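Local coordinates for sugar ABC transporter substrate-binding protein, BlMnBP1 (Bifidobacterium animalis subsp. lactis ATCC 27673, PDB 6I5R), which binds mannobiose and probably hands manno-oligosaccharides derived from beta-mannan to the ABC transporter that imports them, at residues A[249-253]-A[254-258]; A[340-343]-A[344-348]; A[356-360]-A[361-365]; A[421-424]-A[425-429]. All blocks are in the same frame, centred on the assembly; numbering follows the deposited sequence.

Contact 1: A[249-253]-A[254-258]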
# COMPACT_ATOMS: atom_id res chain seq x y z
N ASP A 249 14.00 0.07 17.20
CA ASP A 249 14.12 -0.57 18.51
C ASP A 249 13.97 -2.07 18.41
O ASP A 249 14.65 -2.82 19.11
CB ASP A 249 13.07 -0.02 19.48
CG ASP A 249 13.42 1.35 20.00
OD1 ASP A 249 14.57 1.81 19.79
OD2 ASP A 249 12.52 1.98 20.59
N ALA A 250 13.03 -2.53 17.58
CA ALA A 250 12.82 -3.97 17.44
C ALA A 250 14.09 -4.66 16.96
O ALA A 250 14.41 -5.77 17.41
CB ALA A 250 11.68 -4.23 16.47
N VAL A 251 14.82 -4.03 16.03
CA VAL A 251 16.08 -4.60 15.55
C VAL A 251 17.17 -4.47 16.60
O VAL A 251 17.94 -5.41 16.84
CB VAL A 251 16.50 -3.90 14.24
CG1 VAL A 251 17.86 -4.42 13.75
CG2 VAL A 251 15.42 -4.11 13.16
N ALA A 252 17.29 -3.29 17.20
CA ALA A 252 18.37 -3.06 18.16
C ALA A 252 18.20 -3.94 19.39
O ALA A 252 19.20 -4.38 19.97
CB ALA A 252 18.41 -1.59 18.56
N ASN A 253 16.96 -4.19 19.81
CA ASN A 253 16.64 -5.04 20.95
C ASN A 253 16.83 -6.52 20.66
O ASN A 253 16.67 -7.35 21.58
CB ASN A 253 15.19 -4.78 21.40
CG ASN A 253 15.02 -3.43 22.12
OD1 ASN A 253 15.97 -2.90 22.67
ND2 ASN A 253 13.79 -2.87 22.08
N GLY A 254 17.17 -6.88 19.43
CA GLY A 254 17.33 -8.27 19.07
C GLY A 254 16.03 -9.01 18.93
O GLY A 254 15.98 -10.22 19.18
N TYR A 255 14.96 -8.32 18.55
CA TYR A 255 13.65 -8.93 18.41
C TYR A 255 13.27 -9.21 16.96
O TYR A 255 12.09 -9.45 16.68
CB TYR A 255 12.56 -8.04 19.01
CG TYR A 255 12.73 -7.69 20.47
CD1 TYR A 255 13.45 -8.50 21.32
CD2 TYR A 255 12.18 -6.53 20.99
CE1 TYR A 255 13.64 -8.17 22.65
CE2 TYR A 255 12.34 -6.21 22.32
CZ TYR A 255 13.09 -7.03 23.15
OH TYR A 255 13.30 -6.75 24.48
N THR A 256 14.22 -9.13 16.02
CA THR A 256 13.97 -9.46 14.61
C THR A 256 14.83 -10.66 14.22
O THR A 256 15.56 -11.24 15.03
CB THR A 256 14.24 -8.26 13.69
OG1 THR A 256 15.61 -7.85 13.82
CG2 THR A 256 13.35 -7.12 14.07
N GLU A 257 14.72 -11.05 12.95
CA GLU A 257 15.41 -12.24 12.47
C GLU A 257 16.91 -12.09 12.65
O GLU A 257 17.45 -10.98 12.69
CB GLU A 257 15.08 -12.52 11.00
CG GLU A 257 15.60 -11.49 9.99
CD GLU A 257 14.81 -10.19 9.96
OE1 GLU A 257 13.65 -10.18 10.43
OE2 GLU A 257 15.37 -9.17 9.48
N GLU A 258 17.57 -13.24 12.78
CA GLU A 258 19.01 -13.25 13.03
C GLU A 258 19.75 -12.50 11.93
O GLU A 258 20.71 -11.77 12.19
CB GLU A 258 19.53 -14.69 13.16
CG GLU A 258 21.08 -14.75 13.05
CD GLU A 258 21.74 -15.61 14.16
OE1 GLU A 258 21.06 -16.49 14.79
OE2 GLU A 258 22.96 -15.43 14.40
O HOH W 1 17.21 -8.11 15.82
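CB of Asn253 sits over one face of the Tyr255 ring, 3.5 Å from the ring centroid. This is a CH-pi contact, offset toward the CE2 rim. The amide crosses the ring obliquely, its plane turned 51° from it. Its ND2 also bonds to Gln175 OE1 on helix 171-184. CG of Tyr255 lies anti to its own carbonyl carbon (chi1 -58°), which swings the ring back beneath Asn253. With an alanine here, Asn253 CB would probably lose its aromatic floor and a gap would open against Gln175, Leu178 and Lys179 of helix 171-184.

Two backbone bonds hold this turn. Tyr255 N donates to Ala250 O at 2.8 Å, almost in line with the C=O bond. Gly254 N donates to Val251 O at 3.1 Å, from above the carbonyl plane. Together with the positive phi of Gly254 they make a Schellman motif, which ends helix 239-252. A CB at position 254 would clash with Asn253 O, which suits glycine there.

Thr256 packs back on the helix. Its CG2 meets CG2 of Val251 at 3.8 Å and CB of Ala250 at 4.1 Å. The two branched side chains of Val251 and Thr256 cross at a slant. A water bridges the polar side: it donates to Val251 O at 3.0 Å and is hydrogen-bonded to Thr256 OG1 at 2.6 Å. Val251 O is therefore gripped by both Gly254 N and the water. Further out, the backbone of Tyr255 bonds to Leu190 of strand 188-190, and Val251 packs on Ala418 and Ala419 of helix 409-420.

Contact 2: A[340-343]-A[344-348]; sequences FVKW and MTEDS
The end of helix 331-346 runs through both segments, with Met344 N bonded to Phe340 O, Thr345 N to Val341 O and Glu346 N to Lys342 O. Further on, Trp343 O takes two donors from opposite faces of its plane, Asp347 N at 2.8 Å and Ser348 N at 2.9 Å. Thr345 OG1 folds back to Val341 O as a second donor, 2.9 Å away.

With CG anti to the backbone N (chi1 -176°), Trp343 turns one indole face to Asp347 and Ser348. CB of Asp347 stands 3.6 Å from the centroid of the five-membered ring, and CB of Ser348 3.9 Å from that of the six-membered ring. A leucine here would probably leave both CB atoms without their flat support and open a gap beside Phe66 and Met69.

Met344 runs beside Phe340. Its CG lies over one ring face, 3.8 Å from the centroid, and its bent chain sets SD obliquely to the Phe340 and Trp343 rings, a Met-aromatic contact with each. On another side Lys342 and Glu346 lie alongside; NZ and OE2 are beyond salt-bridge range at 4.4 Å. Lys342 NZ instead bonds to the carbonyls of Tyr24 and Ile27. Aliphatic carbons, Met344 CG and the CB atoms of Asp347 and Ser348, thus lie on ring faces, while Val341 O and Trp343 O each satisfy two donors.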
# COMPACT_ATOMS: atom_id res chain seq x y z
N PHE A 340 -12.28 -3.08 -18.88
CA PHE A 340 -11.73 -4.09 -17.97
C PHE A 340 -11.51 -3.51 -16.57
O PHE A 340 -11.77 -4.18 -15.57
CB PHE A 340 -10.43 -4.67 -18.54
CG PHE A 340 -9.81 -5.70 -17.64
CD1 PHE A 340 -10.41 -6.94 -17.49
CD2 PHE A 340 -8.67 -5.43 -16.93
CE1 PHE A 340 -9.89 -7.88 -16.64
CE2 PHE A 340 -8.13 -6.38 -16.06
CZ PHE A 340 -8.74 -7.61 -15.93
N VAL A 341 -11.00 -2.28 -16.47
CA VAL A 341 -10.82 -1.68 -15.15
C VAL A 341 -12.17 -1.54 -14.45
O VAL A 341 -12.32 -1.84 -13.26
CB VAL A 341 -10.10 -0.33 -15.26
CG1 VAL A 341 -10.18 0.42 -13.94
CG2 VAL A 341 -8.66 -0.52 -15.66
N LYS A 342 -13.17 -1.06 -15.17
CA LYS A 342 -14.46 -0.90 -14.52
C LYS A 342 -15.04 -2.25 -14.12
O LYS A 342 -15.66 -2.38 -13.06
CB LYS A 342 -15.44 -0.15 -15.43
CG LYS A 342 -16.76 0.21 -14.74
CD LYS A 342 -17.49 1.35 -15.47
CE LYS A 342 -18.66 1.89 -14.67
NZ LYS A 342 -19.32 3.04 -15.37
N TRP A 343 -14.83 -3.27 -14.96
CA TRP A 343 -15.26 -4.62 -14.61
C TRP A 343 -14.53 -5.09 -13.36
O TRP A 343 -15.13 -5.65 -12.44
CB TRP A 343 -15.04 -5.60 -15.78
CG TRP A 343 -15.59 -6.97 -15.43
CD1 TRP A 343 -16.89 -7.39 -15.52
CD2 TRP A 343 -14.87 -8.06 -14.84
NE1 TRP A 343 -17.01 -8.67 -15.06
CE2 TRP A 343 -15.78 -9.11 -14.64
CE3 TRP A 343 -13.53 -8.26 -14.49
CZ2 TRP A 343 -15.41 -10.33 -14.06
CZ3 TRP A 343 -13.15 -9.49 -13.95
CH2 TRP A 343 -14.09 -10.50 -13.73
N MET A 344 -13.21 -4.89 -13.32
CA MET A 344 -12.45 -5.23 -12.12
C MET A 344 -13.04 -4.53 -10.90
O MET A 344 -13.21 -5.14 -9.84
CB MET A 344 -10.99 -4.85 -12.31
CG MET A 344 -10.17 -5.83 -13.14
SD MET A 344 -10.20 -7.54 -12.56
CE MET A 344 -9.57 -7.42 -10.87
N THR A 345 -13.36 -3.24 -11.05
CA THR A 345 -13.82 -2.45 -9.91
C THR A 345 -15.21 -2.86 -9.46
O THR A 345 -15.45 -3.07 -8.27
CB THR A 345 -13.80 -0.96 -10.25
OG1 THR A 345 -12.47 -0.59 -10.62
CG2 THR A 345 -14.23 -0.14 -9.05
N GLU A 346 -16.15 -3.00 -10.40
CA GLU A 346 -17.55 -3.14 -10.03
C GLU A 346 -18.01 -4.58 -9.97
O GLU A 346 -18.91 -4.89 -9.17
CB GLU A 346 -18.45 -2.40 -11.01
CG GLU A 346 -18.13 -0.94 -11.13
CD GLU A 346 -19.32 -0.12 -11.52
OE1 GLU A 346 -20.37 -0.70 -11.96
OE2 GLU A 346 -19.23 1.13 -11.36
N ASP A 347 -17.39 -5.48 -10.75
CA ASP A 347 -17.94 -6.83 -10.94
C ASP A 347 -17.03 -7.97 -10.51
O ASP A 347 -17.54 -9.03 -10.11
CB ASP A 347 -18.30 -7.06 -12.43
CG ASP A 347 -19.57 -6.32 -12.87
OD1 ASP A 347 -20.12 -5.49 -12.13
OD2 ASP A 347 -20.04 -6.56 -14.01
N SER A 348 -15.71 -7.81 -10.58
CA SER A 348 -14.80 -8.95 -10.47
C SER A 348 -14.90 -9.66 -9.13
O SER A 348 -14.71 -10.89 -9.06
CB SER A 348 -13.36 -8.52 -10.67
OG SER A 348 -12.96 -7.64 -9.66

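Contact 3: A[356-360]-A[361-365]; sequences GIPIK and ADDES
One backbone hydrogen bond closes the turn: Asp363 N donates to Lys360 O at 3.2 Å. The bond is fairly straight at the hydrogen (165°), but the donor stands well above the carbonyl plane.

The charged contact is looser. The extended Lys360 chain runs obliquely across Asp362, with CE 3.1 Å from OD2. Its NZ makes only a long salt bridge to Asp362 OD2, at 3.9 Å. A weak, long ion pair with Glu346 also draws on this amine.

The Asp363 carboxylate shapes the second half. Asp363 OD1 accepts from Ser365 N at 2.9 Å, and more weakly from Ser365 OG. The carboxylate is thus tied down by the residue two places on.

Van der Waals contacts centre on Pro358. Its CG touches Asp363 OD2 and Ser365 OG, each at 3.5 Å, so the proline ring packs against both side chains. CG of Asp363 is anti to its backbone N (chi1 -169°), which turns the carboxylate back to the ring.

Lys129 NZ bonds to the carbonyls of Pro358 and Asp363, joining the two limbs. The arrangement is a type I beta turn, Lys360 to Asp363, followed by an Asx turn at Asp363, in the loop between helix 350-353 and strand 377-379.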
# COMPACT_ATOMS: atom_id res chain seq x y z
N GLY A 356 -9.83 -6.92 0.93
CA GLY A 356 -9.81 -5.48 0.93
C GLY A 356 -11.19 -4.85 0.79
O GLY A 356 -12.20 -5.52 0.58
N ILE A 357 -11.17 -3.53 0.84
CA ILE A 357 -12.41 -2.74 0.84
C ILE A 357 -12.77 -2.45 -0.60
O ILE A 357 -11.94 -1.91 -1.36
CB ILE A 357 -12.22 -1.45 1.64
CG1 ILE A 357 -12.04 -1.79 3.12
CG2 ILE A 357 -13.37 -0.49 1.40
CD1 ILE A 357 -11.20 -0.75 3.82
N PRO A 358 -13.99 -2.78 -1.05
CA PRO A 358 -14.37 -2.50 -2.44
C PRO A 358 -14.34 -1.02 -2.74
O PRO A 358 -14.57 -0.17 -1.86
CB PRO A 358 -15.80 -3.06 -2.57
CG PRO A 358 -16.15 -3.69 -1.29
CD PRO A 358 -15.09 -3.39 -0.26
N ILE A 359 -14.06 -0.72 -4.00
CA ILE A 359 -13.86 0.65 -4.45
C ILE A 359 -15.10 1.22 -5.13
O ILE A 359 -15.24 2.46 -5.18
CB ILE A 359 -12.62 0.71 -5.37
CG1 ILE A 359 -11.41 0.26 -4.54
CG2 ILE A 359 -12.42 2.08 -5.95
CD1 ILE A 359 -11.04 1.18 -3.45
N LYS A 360 -16.01 0.39 -5.64
CA LYS A 360 -17.27 0.92 -6.13
C LYS A 360 -17.91 1.78 -5.05
O LYS A 360 -18.01 1.37 -3.89
CB LYS A 360 -18.21 -0.20 -6.55
CG LYS A 360 -19.48 0.34 -7.19
CD LYS A 360 -20.44 -0.77 -7.63
CE LYS A 360 -21.49 -0.17 -8.53
NZ LYS A 360 -22.38 -1.20 -9.11
N ALA A 361 -18.31 2.99 -5.43
CA ALA A 361 -18.66 4.01 -4.44
C ALA A 361 -19.75 3.52 -3.50
O ALA A 361 -19.74 3.84 -2.31
CB ALA A 361 -19.12 5.29 -5.13
N ASP A 362 -20.71 2.75 -4.02
CA ASP A 362 -21.92 2.44 -3.27
C ASP A 362 -21.87 1.12 -2.53
O ASP A 362 -22.92 0.63 -2.12
CB ASP A 362 -23.11 2.38 -4.21
CG ASP A 362 -22.98 1.25 -5.21
OD1 ASP A 362 -22.91 0.04 -4.82
OD2 ASP A 362 -22.90 1.55 -6.42
N ASP A 363 -20.70 0.51 -2.42
CA ASP A 363 -20.51 -0.77 -1.73
C ASP A 363 -19.87 -0.46 -0.39
O ASP A 363 -18.71 -0.06 -0.34
CB ASP A 363 -19.62 -1.69 -2.56
CG ASP A 363 -19.60 -3.14 -2.04
OD1 ASP A 363 -19.84 -3.41 -0.84
OD2 ASP A 363 -19.30 -4.03 -2.87
N GLU A 364 -20.62 -0.61 0.69
CA GLU A 364 -20.02 -0.37 1.99
C GLU A 364 -19.73 -1.67 2.73
O GLU A 364 -19.62 -1.67 3.96
CB GLU A 364 -20.90 0.57 2.83
CG GLU A 364 -21.36 1.87 2.08
CD GLU A 364 -20.28 2.96 1.88
OE1 GLU A 364 -19.25 3.00 2.60
OE2 GLU A 364 -20.49 3.83 1.00
N SER A 365 -19.58 -2.78 2.01
CA SER A 365 -19.13 -4.01 2.64
C SER A 365 -17.65 -3.93 3.03
O SER A 365 -16.85 -3.21 2.40
CB SER A 365 -19.38 -5.19 1.70
OG SER A 365 -18.23 -5.42 0.90

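Contact 4: A[421-424]-A[425-429]; sequences RTRT and IDQIM
OE1 of Gln427 accepts from Thr424 N at 2.9 Å, in the amide plane and on a lone pair. The N-H points almost straight at it (169°). The bond is returned: Gln427 N donates to Thr424 OG1 at 3.2 Å. The threonine hydroxyl lies between its own backbone N and carbonyl carbon (chi1 66°), which directs OG1 to the first turn of the helix. CG of Gln427 passes close by, 3.3 Å from OG1. Ile428 N then donates to Thr424 O, the first bond of the regular helical pattern.

Arg423 lies across Ile428 at about a right angle. One guanidinium face rests on CG1 of Ile428, which is 3.6 Å from NE. At its edge, in plane, a water accepts from Arg423 NH1 at 3.1 Å and donates to Gln427 O. The charge has three carboxylate partners: Asp413 and Asp417 of helix 409-420, and Glu431 further along helix 425-443. These three acids probably hold the flat group over the isoleucine and offset its charge.

Helix 239-252 receives Ile425 against Tyr241 and Tyr248, and the hydroxyls of these tyrosines bond to Asp426 OD1 and Arg423 O respectively. Thr424 is the N-cap of helix 425-443, and its paired bonds with Gln427 form a capping box where the chain turns from helix 409-420 into the C-terminal helix.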
# COMPACT_ATOMS: atom_id res chain seq x y z
N ARG A 421 24.67 -0.69 15.29
CA ARG A 421 24.85 0.36 16.30
C ARG A 421 25.70 1.52 15.77
O ARG A 421 26.49 2.12 16.50
CB ARG A 421 25.45 -0.21 17.60
CG ARG A 421 24.60 -1.30 18.27
CD ARG A 421 25.25 -1.96 19.51
NE ARG A 421 25.96 -3.19 19.16
CZ ARG A 421 25.45 -4.42 19.19
NH1 ARG A 421 24.20 -4.66 19.59
NH2 ARG A 421 26.22 -5.42 18.81
N THR A 422 25.55 1.84 14.49
CA THR A 422 26.33 2.93 13.91
C THR A 422 25.74 4.28 14.24
O THR A 422 26.46 5.28 14.32
CB THR A 422 26.45 2.75 12.40
OG1 THR A 422 25.15 2.78 11.81
CG2 THR A 422 27.11 1.45 12.07
N ARG A 423 24.42 4.34 14.42
CA ARG A 423 23.69 5.58 14.60
C ARG A 423 22.49 5.29 15.47
O ARG A 423 21.93 4.19 15.41
CB ARG A 423 23.15 6.16 13.29
CG ARG A 423 24.17 6.82 12.40
CD ARG A 423 23.51 7.78 11.42
NE ARG A 423 22.80 7.12 10.33
CZ ARG A 423 22.17 7.80 9.38
NH1 ARG A 423 22.17 9.11 9.42
NH2 ARG A 423 21.53 7.16 8.41
N THR A 424 22.05 6.30 16.22
CA THR A 424 20.79 6.24 16.95
C THR A 424 19.62 6.62 16.02
O THR A 424 19.81 7.21 14.96
CB THR A 424 20.78 7.20 18.13
OG1 THR A 424 20.82 8.55 17.65
CG2 THR A 424 21.94 6.91 19.08
N ILE A 425 18.40 6.30 16.45
CA ILE A 425 17.27 6.70 15.62
C ILE A 425 17.22 8.22 15.52
O ILE A 425 16.84 8.77 14.48
CB ILE A 425 15.95 6.12 16.15
CG1 ILE A 425 14.81 6.38 15.15
CG2 ILE A 425 15.55 6.74 17.50
CD1 ILE A 425 15.02 5.77 13.77
N ASP A 426 17.63 8.92 16.58
CA ASP A 426 17.62 10.38 16.55
C ASP A 426 18.49 10.88 15.41
O ASP A 426 18.13 11.82 14.69
CB ASP A 426 18.14 10.96 17.86
CG ASP A 426 17.14 10.88 18.98
OD1 ASP A 426 15.97 10.60 18.73
OD2 ASP A 426 17.57 11.14 20.14
N GLN A 427 19.68 10.30 15.29
CA GLN A 427 20.64 10.73 14.29
C GLN A 427 20.12 10.44 12.89
O GLN A 427 20.31 11.26 11.99
CB GLN A 427 21.96 10.04 14.54
CG GLN A 427 22.67 10.50 15.78
CD GLN A 427 23.96 9.73 15.99
OE1 GLN A 427 23.96 8.53 16.21
NE2 GLN A 427 25.08 10.42 15.82
N ILE A 428 19.49 9.29 12.70
CA ILE A 428 18.91 8.99 11.40
C ILE A 428 17.80 9.97 11.08
O ILE A 428 17.74 10.52 9.97
CB ILE A 428 18.41 7.54 11.35
CG1 ILE A 428 19.53 6.54 11.59
CG2 ILE A 428 17.78 7.27 10.00
CD1 ILE A 428 19.04 5.12 11.94
N MET A 429 16.92 10.24 12.05
CA MET A 429 15.82 11.15 11.78
C MET A 429 16.34 12.57 11.53
O MET A 429 15.78 13.29 10.72
CB MET A 429 14.83 11.12 12.92
CG MET A 429 14.17 9.76 13.08
SD MET A 429 13.05 9.28 11.75
CE MET A 429 14.08 8.19 10.78
O HOH W 2 23.04 11.65 10.94

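Contact 2 is the buried one, with aromatic and sulfur packing; the other three are partly buried. Contacts 1 and 4 are both helix ends, one C-terminal and one N-terminal, on the same side of the chain's centre, their nearest atoms about 5 Å apart. Contact 1 finishes helix 239-252, on which Ile425 of contact 4 packs. Both meet helix 409-420, through alanines in contact 1 and carboxylates in contact 4. Contacts 2 and 3 lie on the opposite side and touch: Thr345 CG2 packs near Lys360 and Ile359, and Glu346 and Lys360 form a long, weak ion pair. Contact 3 lacks regular helix or strand and relies on turns and a proline. Contact 4 rests most on charge.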